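Local structure of PAN2-PAN3 deadenylation complex catalytic subunit pan2 (Neurospora crassa, 4CZX) at residues Asp8-Cys14 with Thr311-Pro317; Ser162-Cys166 with Leu231-Ser235; Phe242-His248 with Val261-Gln267; Ala247-Met251 with Val290-Asp294. The protein probably shortens mRNA poly(A) tails as the catalytic subunit of the PAN2-PAN3 deadenylase, with this chain supplying its N-terminal WD40 propeller domain. All coordinates share one frame; numbering follows the deposited sequence. Where two conformers were deposited one is given.

Contact 1. Residues Asp8-Cys14 with Thr311-Pro317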
loop_
_atom_site.group_PDB
_atom_site.type_symbol
_atom_site.label_atom_id
_atom_site.label_comp_id
_atom_site.label_asym_id
_atom_site.label_seq_id
_atom_site.Cartn_x
_atom_site.Cartn_y
_atom_site.Cartn_z
ATOM N N ASP A 8 13.123 -44.774 -23.189
ATOM C CA ASP A 8 14.325 -44.014 -22.837
ATOM C C ASP A 8 14.103 -42.518 -22.907
ATOM O O ASP A 8 14.964 -41.742 -22.497
ATOM C CB ASP A 8 15.488 -44.366 -23.758
ATOM C CG ASP A 8 15.931 -45.799 -23.612
ATOM O OD1 ASP A 8 15.862 -46.328 -22.482
ATOM O OD2 ASP A 8 16.336 -46.393 -24.631
ATOM N N TRP A 9 12.952 -42.123 -23.438
ATOM C CA TRP A 9 12.697 -40.724 -23.746
ATOM C C TRP A 9 11.219 -40.377 -23.607
ATOM O O TRP A 9 10.385 -40.842 -24.384
ATOM C CB TRP A 9 13.181 -40.410 -25.160
ATOM C CG TRP A 9 13.083 -38.969 -25.530
ATOM C CD1 TRP A 9 12.200 -38.402 -26.403
ATOM C CD2 TRP A 9 13.907 -37.904 -25.042
ATOM N NE1 TRP A 9 12.424 -37.049 -26.490
ATOM C CE2 TRP A 9 13.466 -36.718 -25.662
ATOM C CE3 TRP A 9 14.974 -37.838 -24.138
ATOM C CZ2 TRP A 9 14.054 -35.478 -25.408
ATOM C CZ3 TRP A 9 15.560 -36.606 -23.889
ATOM C CH2 TRP A 9 15.098 -35.442 -24.524
ATOM N N THR A 10 10.901 -39.562 -22.610
ATOM C CA THR A 10 9.527 -39.129 -22.411
ATOM C C THR A 10 9.497 -37.795 -21.669
ATOM O O THR A 10 10.500 -37.381 -21.078
ATOM C CB THR A 10 8.705 -40.191 -21.644
ATOM O OG1 THR A 10 7.309 -39.882 -21.738
ATOM C CG2 THR A 10 9.120 -40.251 -20.181
ATOM N N GLN A 11 8.361 -37.104 -21.734
ATOM C CA GLN A 11 8.195 -35.855 -21.005
ATOM C C GLN A 11 7.935 -36.153 -19.538
ATOM O O GLN A 11 6.963 -36.823 -19.196
ATOM C CB GLN A 11 7.057 -35.016 -21.588
ATOM C CG GLN A 11 6.869 -33.698 -20.872
ATOM C CD GLN A 11 5.846 -32.803 -21.549
ATOM O OE1 GLN A 11 4.987 -32.217 -20.892
ATOM N NE2 GLN A 11 5.942 -32.688 -22.867
ATOM N N LEU A 12 8.810 -35.645 -18.677
ATOM C CA LEU A 12 8.799 -36.002 -17.265
ATOM C C LEU A 12 8.087 -34.964 -16.400
ATOM O O LEU A 12 7.551 -35.288 -15.335
ATOM C CB LEU A 12 10.234 -36.200 -16.773
ATOM C CG LEU A 12 10.983 -37.345 -17.463
ATOM C CD1 LEU A 12 12.457 -37.293 -17.124
ATOM C CD2 LEU A 12 10.379 -38.686 -17.063
ATOM N N GLY A 13 8.085 -33.719 -16.859
ATOM C CA GLY A 13 7.466 -32.643 -16.110
ATOM C C GLY A 13 7.339 -31.381 -16.933
ATOM O O GLY A 13 7.980 -31.227 -17.967
ATOM N N CYS A 14 6.507 -30.466 -16.457
ATOM C CA CYS A 14 6.284 -29.206 -17.146
ATOM C C CYS A 14 5.787 -28.162 -16.162
ATOM O O CYS A 14 5.090 -28.491 -15.200
ATOM C CB CYS A 14 5.278 -29.384 -18.288
ATOM S SG CYS A 14 4.803 -27.846 -19.115
ATOM N N THR A 311 8.151 -24.533 -19.495
ATOM C CA THR A 311 9.437 -25.212 -19.409
ATOM C C THR A 311 9.192 -26.693 -19.166
ATOM O O THR A 311 8.432 -27.061 -18.266
ATOM C CB THR A 311 10.329 -24.643 -18.304
ATOM O OG1 THR A 311 10.700 -23.305 -18.646
ATOM C CG2 THR A 311 11.600 -25.482 -18.152
ATOM N N TYR A 312 9.828 -27.525 -19.991
ATOM C CA TYR A 312 9.646 -28.968 -19.976
ATOM C C TYR A 312 10.919 -29.660 -19.532
ATOM O O TYR A 312 12.017 -29.192 -19.824
ATOM C CB TYR A 312 9.279 -29.503 -21.361
ATOM C CG TYR A 312 8.101 -28.845 -22.031
ATOM C CD1 TYR A 312 8.259 -27.682 -22.770
ATOM C CD2 TYR A 312 6.838 -29.407 -21.957
ATOM C CE1 TYR A 312 7.186 -27.084 -23.403
ATOM C CE2 TYR A 312 5.756 -28.820 -22.588
ATOM C CZ TYR A 312 5.936 -27.654 -23.307
ATOM O OH TYR A 312 4.864 -27.057 -23.929
ATOM N N VAL A 313 10.772 -30.782 -18.840
ATOM C CA VAL A 313 11.907 -31.665 -18.596
ATOM C C VAL A 313 11.642 -32.986 -19.287
ATOM O O VAL A 313 10.584 -33.587 -19.109
ATOM C CB VAL A 313 12.161 -31.892 -17.096
ATOM C CG1 VAL A 313 13.124 -33.071 -16.876
ATOM C CG2 VAL A 313 12.723 -30.637 -16.471
ATOM N N TRP A 314 12.609 -33.419 -20.093
ATOM C CA TRP A 314 12.534 -34.684 -20.803
ATOM C C TRP A 314 13.679 -35.585 -20.365
ATOM O O TRP A 314 14.714 -35.108 -19.892
ATOM C CB TRP A 314 12.587 -34.473 -22.320
ATOM C CG TRP A 314 11.302 -33.966 -22.931
ATOM C CD1 TRP A 314 10.789 -32.705 -22.839
ATOM C CD2 TRP A 314 10.385 -34.713 -23.740
ATOM N NE1 TRP A 314 9.605 -32.622 -23.536
ATOM C CE2 TRP A 314 9.335 -33.843 -24.097
ATOM C CE3 TRP A 314 10.350 -36.036 -24.198
ATOM C CZ2 TRP A 314 8.261 -34.254 -24.888
ATOM C CZ3 TRP A 314 9.282 -36.443 -24.979
ATOM C CH2 TRP A 314 8.253 -35.555 -25.317
ATOM N N GLY A 315 13.486 -36.887 -20.532
ATOM C CA GLY A 315 14.489 -37.861 -20.144
ATOM C C GLY A 315 13.886 -39.245 -20.060
ATOM O O GLY A 315 12.766 -39.472 -20.524
ATOM N N SER A 316 14.633 -40.176 -19.474
ATOM C CA SER A 316 14.163 -41.543 -19.308
ATOM C C SER A 316 13.125 -41.680 -18.193
ATOM O O SER A 316 13.230 -41.032 -17.151
ATOM C CB SER A 316 15.343 -42.469 -19.021
ATOM O OG SER A 316 14.884 -43.737 -18.603
ATOM N N PRO A 317 12.111 -42.530 -18.412
ATOM C CA PRO A 317 11.120 -42.845 -17.377
ATOM C C PRO A 317 11.755 -43.550 -16.184
ATOM O O PRO A 317 11.151 -43.618 -15.114
ATOM C CB PRO A 317 10.137 -43.780 -18.092
ATOM C CG PRO A 317 10.367 -43.564 -19.544
ATOM C CD PRO A 317 11.807 -43.191 -19.692
HETATM O O HOH W 1 16.171 -45.386 -20.164
#
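Thr-311 O receives a CA-H contact from Cys-14 CA at 3.2 Å, where strand 311-315 runs antiparallel to strand 10-14. This is the velcro closure of a seven-bladed beta-propeller: strand 10-16, from near the N terminus, completes the blade formed by the last three strands of the chain. At Tyr-312, Cys-14 SG approaches the ring obliquely, 4.2 Å from its centroid, while Gln-11 OE1 lies in the ring plane at its edge. The tyrosine hydroxyl bonds to Gln-287 N. Val-313 O takes Leu-12 N at 2.8 Å and, weakly, Gly-13 N. That is a classic beta bulge. Trp-314 is the most heavily covered residue. Gln-11 CB sits over its six-membered ring, 3.7 Å from the centroid. The extended chain of Gln-11 (chi1 -179°, chi2 174°) then carries the amide on toward Tyr-312. The indoles of Trp-9 and Trp-314 are near parallel (26°) but slid apart. Trp-314 CE3 reaches over the rim of the Trp-9 ring, and Trp-314 CB lies over its six-membered ring. Trp-9 NE1 is bonded to Tyr-283 O. Gly-315 exchanges two backbone bonds with Thr-10. Ser-316 OG, bonded also to Asn-318 N, shares a water with Asp-8 OD1. Last, Pro-317 CG touches the Thr-10 CG2 methyl at 3.6 Å.

Contact 2. Residues Ser162-Cys166 with Leu231-Ser235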
loop_
_atom_site.group_PDB
_atom_site.type_symbol
_atom_site.label_atom_id
_atom_site.label_comp_id
_atom_site.label_asym_id
_atom_site.label_seq_id
_atom_site.Cartn_x
_atom_site.Cartn_y
_atom_site.Cartn_z
ATOM N N SER A 162 36.108 -23.304 -19.235
ATOM C CA SER A 162 36.412 -24.730 -19.263
ATOM C C SER A 162 37.906 -24.866 -19.076
ATOM O O SER A 162 38.403 -24.796 -17.951
ATOM C CB SER A 162 35.953 -25.389 -20.569
ATOM O OG SER A 162 36.388 -24.662 -21.712
ATOM N N ARG A 163 38.618 -25.053 -20.183
ATOM C CA ARG A 163 40.078 -25.007 -20.194
ATOM C C ARG A 163 40.520 -23.543 -20.209
ATOM O O ARG A 163 41.518 -23.169 -19.595
ATOM C CB ARG A 163 40.631 -25.755 -21.413
ATOM C CG ARG A 163 42.146 -25.907 -21.407
ATOM C CD ARG A 163 42.673 -26.550 -22.695
ATOM N NE ARG A 163 42.076 -27.854 -22.976
ATOM C CZ ARG A 163 42.701 -29.017 -22.815
ATOM N NH1 ARG A 163 43.951 -29.045 -22.365
ATOM N NH2 ARG A 163 42.075 -30.152 -23.104
ATOM N N TYR A 164 39.751 -22.735 -20.934
ATOM C CA TYR A 164 39.954 -21.294 -21.061
ATOM C C TYR A 164 38.599 -20.641 -20.898
ATOM O O TYR A 164 37.580 -21.328 -20.886
ATOM C CB TYR A 164 40.545 -20.910 -22.428
ATOM C CG TYR A 164 41.798 -21.664 -22.812
ATOM C CD1 TYR A 164 43.002 -21.426 -22.162
ATOM C CD2 TYR A 164 41.773 -22.612 -23.819
ATOM C CE1 TYR A 164 44.148 -22.119 -22.503
ATOM C CE2 TYR A 164 42.913 -23.310 -24.175
ATOM C CZ TYR A 164 44.099 -23.057 -23.515
ATOM O OH TYR A 164 45.234 -23.746 -23.860
ATOM N N ILE A 165 38.577 -19.317 -20.801
ATOM C CA ILE A 165 37.314 -18.600 -20.810
ATOM C C ILE A 165 36.891 -18.412 -22.260
ATOM O O ILE A 165 37.559 -17.719 -23.017
ATOM C CB ILE A 165 37.413 -17.234 -20.098
ATOM C CG1 ILE A 165 37.687 -17.440 -18.604
ATOM C CG2 ILE A 165 36.135 -16.423 -20.290
ATOM C CD1 ILE A 165 38.006 -16.154 -17.863
ATOM N N CYS A 166 35.793 -19.054 -22.642
ATOM C CA CYS A 166 35.301 -18.937 -24.003
ATOM C C CYS A 166 34.256 -17.844 -24.046
ATOM O O CYS A 166 33.227 -17.893 -23.358
ATOM C CB CYS A 166 34.744 -20.262 -24.509
ATOM S SG CYS A 166 35.962 -21.601 -24.456
ATOM N N LEU A 231 39.572 -27.291 -28.492
ATOM C CA LEU A 231 40.214 -26.493 -27.448
ATOM C C LEU A 231 41.577 -27.052 -27.057
ATOM O O LEU A 231 42.451 -26.317 -26.595
ATOM C CB LEU A 231 39.324 -26.403 -26.200
ATOM C CG LEU A 231 38.567 -25.098 -25.960
ATOM C CD1 LEU A 231 38.129 -24.987 -24.505
ATOM C CD2 LEU A 231 39.383 -23.875 -26.391
ATOM N N LYS A 232 41.748 -28.356 -27.243
ATOM C CA LYS A 232 42.986 -29.025 -26.885
ATOM C C LYS A 232 44.112 -28.572 -27.809
ATOM O O LYS A 232 45.187 -28.183 -27.356
ATOM C CB LYS A 232 42.800 -30.544 -26.948
ATOM C CG LYS A 232 43.933 -31.362 -26.340
ATOM C CD LYS A 232 43.732 -32.846 -26.623
ATOM C CE LYS A 232 44.960 -33.667 -26.251
ATOM N NZ LYS A 232 45.252 -33.605 -24.791
ATOM N N ASN A 233 43.846 -28.600 -29.108
ATOM C CA ASN A 233 44.851 -28.240 -30.097
ATOM C C ASN A 233 44.625 -26.867 -30.731
ATOM O O ASN A 233 45.306 -26.508 -31.693
ATOM C CB ASN A 233 44.908 -29.322 -31.182
ATOM C CG ASN A 233 45.049 -30.722 -30.598
ATOM O OD1 ASN A 233 46.126 -31.111 -30.144
ATOM N ND2 ASN A 233 43.957 -31.481 -30.600
ATOM N N MET A 234 43.662 -26.117 -30.190
ATOM C CA MET A 234 43.368 -24.736 -30.603
ATOM C C MET A 234 43.183 -24.533 -32.104
ATOM O O MET A 234 43.833 -23.676 -32.699
ATOM C CB MET A 234 44.464 -23.791 -30.106
ATOM C CG MET A 234 44.532 -23.671 -28.589
ATOM S SD MET A 234 43.069 -22.870 -27.896
ATOM C CE MET A 234 43.492 -21.146 -28.105
ATOM N N SER A 235 42.286 -25.304 -32.710
ATOM C CA SER A 235 41.970 -25.130 -34.124
ATOM C C SER A 235 40.513 -25.484 -34.397
ATOM O O SER A 235 39.893 -26.234 -33.643
ATOM C CB SER A 235 42.899 -25.981 -35.007
ATOM O OG SER A 235 42.607 -27.362 -34.879
HETATM O O HOH W 2 45.570 -31.623 -22.220
HETATM O O HOH W 3 45.135 -25.668 -25.540
#
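Tyr-164 OH and Leu-231 O are joined through one water, which lies 2.6 Å from Tyr-164 OH and donates to Leu-231 O at 3.0 Å. The carbonyl oxygen and the water both lie in the tyrosine ring plane, at its edge. Leu-231 CD2 meets the same ring near its plane, 3.7 Å from Tyr-164 CD2. The other methyl of Leu-231, CD1, turns to Ser-162 OG (3.3 Å) and Cys-166 SG. Ser-162 OG has its own hydrogen bond, with Thr-200 OG1. The contact joins two neighbouring propeller blades. Residues 162-164 form the turn between strands 156-161 and 165-169, within a predicted WD repeat. Residues 231-234 form the turn between strands 225-230 and 235-241 of the next blade, with a G1 beta bulge at Met-234 and Ser-235. Met-234 SD comes obliquely to the Tyr-164 ring, 4.8 Å from its centroid, as a Met-aromatic contact. The Arg-163 chain bends at chi3 (-57°), and one face of its guanidinium lies against CA and CB of Lys-232. Arg-163 NE bonds Asn-202 O and NH2 makes a salt bridge to Asp-203. A second water accepts from Arg-163 NH1 at 3.0 Å and weakly from Lys-232 NZ.

Contact 3. Residues Phe242-His248 with Val261-Gln267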
loop_
_atom_site.group_PDB
_atom_site.type_symbol
_atom_site.label_atom_id
_atom_site.label_comp_id
_atom_site.label_asym_id
_atom_site.label_seq_id
_atom_site.Cartn_x
_atom_site.Cartn_y
_atom_site.Cartn_z
ATOM N N PHE A 242 23.241 -29.878 -39.263
ATOM C CA PHE A 242 21.995 -29.929 -38.524
ATOM C C PHE A 242 20.902 -29.217 -39.323
ATOM O O PHE A 242 20.578 -28.052 -39.062
ATOM C CB PHE A 242 22.175 -29.297 -37.139
ATOM C CG PHE A 242 21.042 -29.563 -36.197
ATOM C CD1 PHE A 242 20.887 -30.806 -35.609
ATOM C CD2 PHE A 242 20.131 -28.568 -35.898
ATOM C CE1 PHE A 242 19.841 -31.044 -34.725
ATOM C CE2 PHE A 242 19.085 -28.799 -35.013
ATOM C CZ PHE A 242 18.937 -30.034 -34.426
ATOM N N ALA A 243 20.351 -29.933 -40.302
ATOM C CA ALA A 243 19.344 -29.398 -41.223
ATOM C C ALA A 243 18.122 -28.752 -40.557
ATOM O O ALA A 243 17.577 -27.788 -41.098
ATOM C CB ALA A 243 18.882 -30.499 -42.178
ATOM N N PRO A 244 17.669 -29.266 -39.393
ATOM C CA PRO A 244 16.545 -28.544 -38.767
ATOM C C PRO A 244 16.868 -27.135 -38.258
ATOM O O PRO A 244 15.960 -26.511 -37.711
ATOM C CB PRO A 244 16.165 -29.448 -37.586
ATOM C CG PRO A 244 16.622 -30.817 -38.010
ATOM C CD PRO A 244 17.891 -30.579 -38.755
ATOM N N LEU A 245 18.102 -26.661 -38.461
ATOM C CA LEU A 245 18.600 -25.354 -37.992
ATOM C C LEU A 245 18.910 -25.368 -36.502
ATOM O O LEU A 245 18.023 -25.556 -35.671
ATOM C CB LEU A 245 17.621 -24.219 -38.293
ATOM C CG LEU A 245 17.248 -24.147 -39.772
ATOM C CD1 LEU A 245 16.417 -22.911 -40.038
ATOM C CD2 LEU A 245 18.516 -24.187 -40.638
ATOM N N ALA A 246 20.171 -25.129 -36.171
ATOM C CA ALA A 246 20.645 -25.308 -34.793
ATOM C C ALA A 246 20.471 -24.054 -33.966
ATOM O O ALA A 246 21.098 -23.034 -34.243
ATOM C CB ALA A 246 22.093 -25.735 -34.792
ATOM N N ALA A 247 19.636 -24.155 -32.934
ATOM C CA ALA A 247 19.302 -23.021 -32.079
ATOM C C ALA A 247 20.059 -23.088 -30.752
ATOM O O ALA A 247 20.515 -22.061 -30.240
ATOM C CB ALA A 247 17.802 -22.977 -31.837
ATOM N N HIS A 248 20.177 -24.294 -30.198
ATOM C CA HIS A 248 20.865 -24.483 -28.920
ATOM C C HIS A 248 21.715 -25.736 -28.925
ATOM O O HIS A 248 21.466 -26.680 -29.695
ATOM C CB HIS A 248 19.861 -24.543 -27.764
ATOM C CG HIS A 248 18.921 -23.382 -27.749
ATOM N ND1 HIS A 248 19.279 -22.144 -27.262
ATOM C CD2 HIS A 248 17.658 -23.260 -28.212
ATOM C CE1 HIS A 248 18.270 -21.306 -27.428
ATOM N NE2 HIS A 248 17.275 -21.961 -27.998
ATOM N N VAL A 261 22.018 -31.238 -29.602
ATOM C CA VAL A 261 21.644 -30.125 -30.473
ATOM C C VAL A 261 20.136 -30.008 -30.638
ATOM O O VAL A 261 19.455 -31.006 -30.888
ATOM C CB VAL A 261 22.280 -30.284 -31.865
ATOM C CG1 VAL A 261 22.055 -29.021 -32.692
ATOM C CG2 VAL A 261 23.758 -30.596 -31.720
ATOM N N VAL A 262 19.622 -28.785 -30.527
ATOM C CA VAL A 262 18.190 -28.566 -30.455
ATOM C C VAL A 262 17.749 -27.500 -31.456
ATOM O O VAL A 262 18.386 -26.453 -31.567
ATOM C CB VAL A 262 17.760 -28.120 -29.030
ATOM C CG1 VAL A 262 16.246 -28.102 -28.911
ATOM C CG2 VAL A 262 18.373 -29.039 -27.970
ATOM N N ASN A 263 16.661 -27.762 -32.171
ATOM C CA ASN A 263 16.088 -26.747 -33.053
ATOM C C ASN A 263 14.858 -26.116 -32.406
ATOM O O ASN A 263 14.394 -26.567 -31.356
ATOM C CB ASN A 263 15.778 -27.351 -34.439
ATOM C CG ASN A 263 14.330 -27.791 -34.616
ATOM O OD1 ASN A 263 13.677 -28.275 -33.696
ATOM N ND2 ASN A 263 13.831 -27.640 -35.841
ATOM N N GLN A 264 14.323 -25.070 -33.027
ATOM C CA GLN A 264 13.263 -24.299 -32.390
ATOM C C GLN A 264 11.933 -25.052 -32.295
ATOM O O GLN A 264 11.050 -24.658 -31.533
ATOM C CB GLN A 264 13.077 -22.976 -33.141
ATOM C CG GLN A 264 14.255 -22.026 -32.914
ATOM C CD GLN A 264 13.994 -20.627 -33.444
ATOM O OE1 GLN A 264 13.578 -20.453 -34.585
ATOM N NE2 GLN A 264 14.244 -19.623 -32.611
ATOM N N ALA A 265 11.798 -26.136 -33.052
ATOM C CA ALA A 265 10.602 -26.972 -32.969
ATOM C C ALA A 265 10.743 -28.073 -31.914
ATOM O O ALA A 265 9.862 -28.920 -31.758
ATOM C CB ALA A 265 10.289 -27.578 -34.326
ATOM N N GLY A 266 11.860 -28.070 -31.202
ATOM C CA GLY A 266 12.081 -29.054 -30.153
ATOM C C GLY A 266 12.638 -30.383 -30.638
ATOM O O GLY A 266 12.647 -31.368 -29.893
ATOM N N GLN A 267 13.094 -30.422 -31.888
ATOM C CA GLN A 267 13.796 -31.596 -32.390
ATOM C C GLN A 267 15.216 -31.607 -31.845
ATOM O O GLN A 267 15.910 -30.592 -31.884
ATOM C CB GLN A 267 13.817 -31.624 -33.916
ATOM C CG GLN A 267 14.620 -32.785 -34.477
ATOM C CD GLN A 267 14.561 -32.876 -35.987
ATOM O OE1 GLN A 267 15.305 -33.647 -36.599
ATOM N NE2 GLN A 267 13.672 -32.093 -36.600
HETATM O O HOH W 4 15.891 -23.877 -35.258
HETATM O O HOH W 5 15.719 -20.581 -29.817
#
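Phe-242 swings its ring away from the backbone N (chi1 -167°), and Val-261 turns CG1 the same way (chi1 -172°), which sets the CG1 methyl over the face of the Phe-242 ring. Val-261 CG1 stands over the ring centre, 3.4 Å from the centroid of Phe-242. The opposite face is covered by Pro-244 CD, and Asn-263 CB and Gln-267 O lie at the edge. The Asn-263 amide ties the two loops together. Its ND2 gives a nearly straight bond (165°) to Pro-244 O at 3.1 Å, with the acceptor in the amide plane. Its OD1 takes Gln-267 N at 2.9 Å and, weakly, Ala-265 N, so both ends of the amide are used. Gln-267 lays its amide against Pro-244 CG, with OE1 bonded to His-269 NE2. A water donates to Leu-245 O at 2.7 Å and accepts from Gln-264 N. On the backbone, Val-262 O is gripped by Ala-247 N (3.0 Å) and His-248 N (3.1 Å), and Val-262 N returns a bond to His-248 O. Ala-247 and His-248 both face Val-262, a classic beta bulge. Beside it, the type I turn Asn-263 to Gly-266 closes the beta hairpin of strands 258-262 and 267-272 in this propeller blade.

Contact 4. Residues Ala247-Met251 with Val290-Asp294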
loop_
_atom_site.group_PDB
_atom_site.type_symbol
_atom_site.label_atom_id
_atom_site.label_comp_id
_atom_site.label_asym_id
_atom_site.label_seq_id
_atom_site.Cartn_x
_atom_site.Cartn_y
_atom_site.Cartn_z
ATOM N N ALA A 247 19.636 -24.155 -32.934
ATOM C CA ALA A 247 19.302 -23.021 -32.079
ATOM C C ALA A 247 20.059 -23.088 -30.752
ATOM O O ALA A 247 20.515 -22.061 -30.240
ATOM C CB ALA A 247 17.802 -22.977 -31.837
ATOM N N HIS A 248 20.177 -24.294 -30.198
ATOM C CA HIS A 248 20.865 -24.483 -28.920
ATOM C C HIS A 248 21.715 -25.736 -28.925
ATOM O O HIS A 248 21.466 -26.680 -29.695
ATOM C CB HIS A 248 19.861 -24.543 -27.764
ATOM C CG HIS A 248 18.921 -23.382 -27.749
ATOM N ND1 HIS A 248 19.279 -22.144 -27.262
ATOM C CD2 HIS A 248 17.658 -23.260 -28.212
ATOM C CE1 HIS A 248 18.270 -21.306 -27.428
ATOM N NE2 HIS A 248 17.275 -21.961 -27.998
ATOM N N VAL A 249 22.727 -25.728 -28.062
ATOM C CA VAL A 249 23.651 -26.838 -27.960
ATOM C C VAL A 249 24.228 -26.928 -26.548
ATOM O O VAL A 249 24.498 -25.916 -25.890
ATOM C CB VAL A 249 24.799 -26.720 -28.998
ATOM C CG1 VAL A 249 25.697 -25.521 -28.684
ATOM C CG2 VAL A 249 25.598 -28.015 -29.087
ATOM N N ARG A 250 24.374 -28.161 -26.084
ATOM C CA ARG A 250 25.070 -28.443 -24.838
ATOM C C ARG A 250 25.971 -29.640 -25.047
ATOM O O ARG A 250 25.579 -30.603 -25.705
ATOM C CB ARG A 250 24.094 -28.734 -23.695
ATOM C CG ARG A 250 23.323 -27.526 -23.187
ATOM C CD ARG A 250 24.239 -26.555 -22.461
ATOM N NE ARG A 250 23.510 -25.417 -21.890
ATOM C CZ ARG A 250 23.438 -24.215 -22.449
ATOM N NH1 ARG A 250 24.012 -23.974 -23.628
ATOM N NH2 ARG A 250 22.771 -23.253 -21.837
ATOM N N MET A 251 27.171 -29.581 -24.473
ATOM C CA MET A 251 28.036 -30.757 -24.415
ATOM C C MET A 251 27.441 -31.741 -23.424
ATOM O O MET A 251 26.948 -31.342 -22.363
ATOM C CB MET A 251 29.457 -30.388 -23.990
ATOM C CG MET A 251 30.196 -29.533 -25.001
ATOM S SD MET A 251 30.398 -30.360 -26.592
ATOM C CE MET A 251 31.410 -31.787 -26.171
ATOM N N VAL A 290 10.888 -23.083 -29.182
ATOM C CA VAL A 290 11.873 -23.288 -28.120
ATOM C C VAL A 290 12.809 -22.084 -28.066
ATOM O O VAL A 290 13.309 -21.637 -29.102
ATOM C CB VAL A 290 12.691 -24.589 -28.323
ATOM C CG1 VAL A 290 13.716 -24.745 -27.213
ATOM C CG2 VAL A 290 11.767 -25.789 -28.361
ATOM N N LEU A 291 13.008 -21.545 -26.863
ATOM C CA LEU A 291 13.859 -20.369 -26.653
ATOM C C LEU A 291 15.111 -20.648 -25.831
ATOM O O LEU A 291 16.117 -19.946 -25.976
ATOM C CB LEU A 291 13.078 -19.260 -25.948
ATOM C CG LEU A 291 11.962 -18.579 -26.734
ATOM C CD1 LEU A 291 11.365 -17.484 -25.875
ATOM C CD2 LEU A 291 12.481 -18.013 -28.047
ATOM N N HIS A 292 15.025 -21.621 -24.923
ATOM C CA HIS A 292 16.160 -21.964 -24.062
ATOM C C HIS A 292 16.246 -23.455 -23.828
ATOM O O HIS A 292 15.245 -24.170 -23.899
ATOM C CB HIS A 292 16.078 -21.239 -22.699
ATOM C CG HIS A 292 15.775 -19.783 -22.815
ATOM N ND1 HIS A 292 16.711 -18.856 -23.221
ATOM C CD2 HIS A 292 14.635 -19.092 -22.576
ATOM C CE1 HIS A 292 16.146 -17.660 -23.267
ATOM N NE2 HIS A 292 14.891 -17.773 -22.868
ATOM N N PHE A 293 17.459 -23.903 -23.526
ATOM C CA PHE A 293 17.773 -25.316 -23.368
ATOM C C PHE A 293 18.897 -25.506 -22.348
ATOM O O PHE A 293 19.835 -24.709 -22.296
ATOM C CB PHE A 293 18.174 -25.927 -24.725
ATOM C CG PHE A 293 18.646 -27.342 -24.631
ATOM C CD1 PHE A 293 17.758 -28.357 -24.306
ATOM C CD2 PHE A 293 19.977 -27.663 -24.865
ATOM C CE1 PHE A 293 18.183 -29.668 -24.224
ATOM C CE2 PHE A 293 20.413 -28.981 -24.780
ATOM C CZ PHE A 293 19.516 -29.979 -24.450
ATOM N N ASP A 294 18.805 -26.548 -21.528
ATOM C CA ASP A 294 19.954 -26.959 -20.725
ATOM C C ASP A 294 19.913 -28.462 -20.471
ATOM O O ASP A 294 18.871 -29.108 -20.638
ATOM C CB ASP A 294 20.000 -26.184 -19.384
ATOM C CG ASP A 294 21.370 -26.229 -18.722
ATOM O OD1 ASP A 294 22.375 -26.495 -19.431
ATOM O OD2 ASP A 294 21.443 -26.014 -17.486
HETATM O O HOH W 5 15.719 -20.581 -29.817
#
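Arg-250 CB packs on Phe-293 CE2 at 3.8 Å, where the innermost strands of two neighbouring propeller blades run side by side. Strands 248-251 and 290-294 are nearly parallel (10°), with axes 7.0 Å apart and no backbone hydrogen bond between them; side chains fill the interface. Arg-250 CG continues along the Phe-293 ring, touching CE2 and CD2. The chain bends at chi2 (-69°) and CD passes close to Asp-294 OD1. NE then forms a salt bridge to Asp-294 OD1 at 2.9 Å. The oxygen lies in the guanidinium plane but is met on its anti side, 34° out of the carboxylate plane. Beyond CZ, NH2 lies 3.3 Å from Phe-293 O, which sits over the guanidinium face and is not hydrogen-bonded. NH1 turns back to Val-249 O at 3.0 Å and also pairs with Asp-197. Asp-294 OD2 takes Phe-35 N, so the carboxylate reaches on to another blade. Two residues before Arg-250, His-248 CB rests against Phe-293 CB. One face of its imidazole is covered by His-292 CA. A water sits 2.8 Å from His-248 NE2 and donates to Val-290 O at 2.7 Å.

All four contacts belong to one beta-propeller. The centre of contact 4 lies about 7 Å from the centre of the chain; those of contacts 1 and 2 lie about 19 and 18 Å from it. Contacts 1 and 3 pair strands within a blade, by backbone bonds and a classic bulge each. Contacts 2 and 4 join neighbouring blades, by side chains and waters. Contact 3 is mostly buried and mixes ring packing with backbone and amide hydrogen bonds. Partly exposed contact 2 combines apolar packing with two bridging waters and has no direct hydrogen bond between its segments; contact 4 has the salt bridge. Contacts 3 and 4 share Ala-247 and His-248 and touch directly, Val-262 on Phe-293. Contacts 1 and 4 reach opposite edges of the same blade.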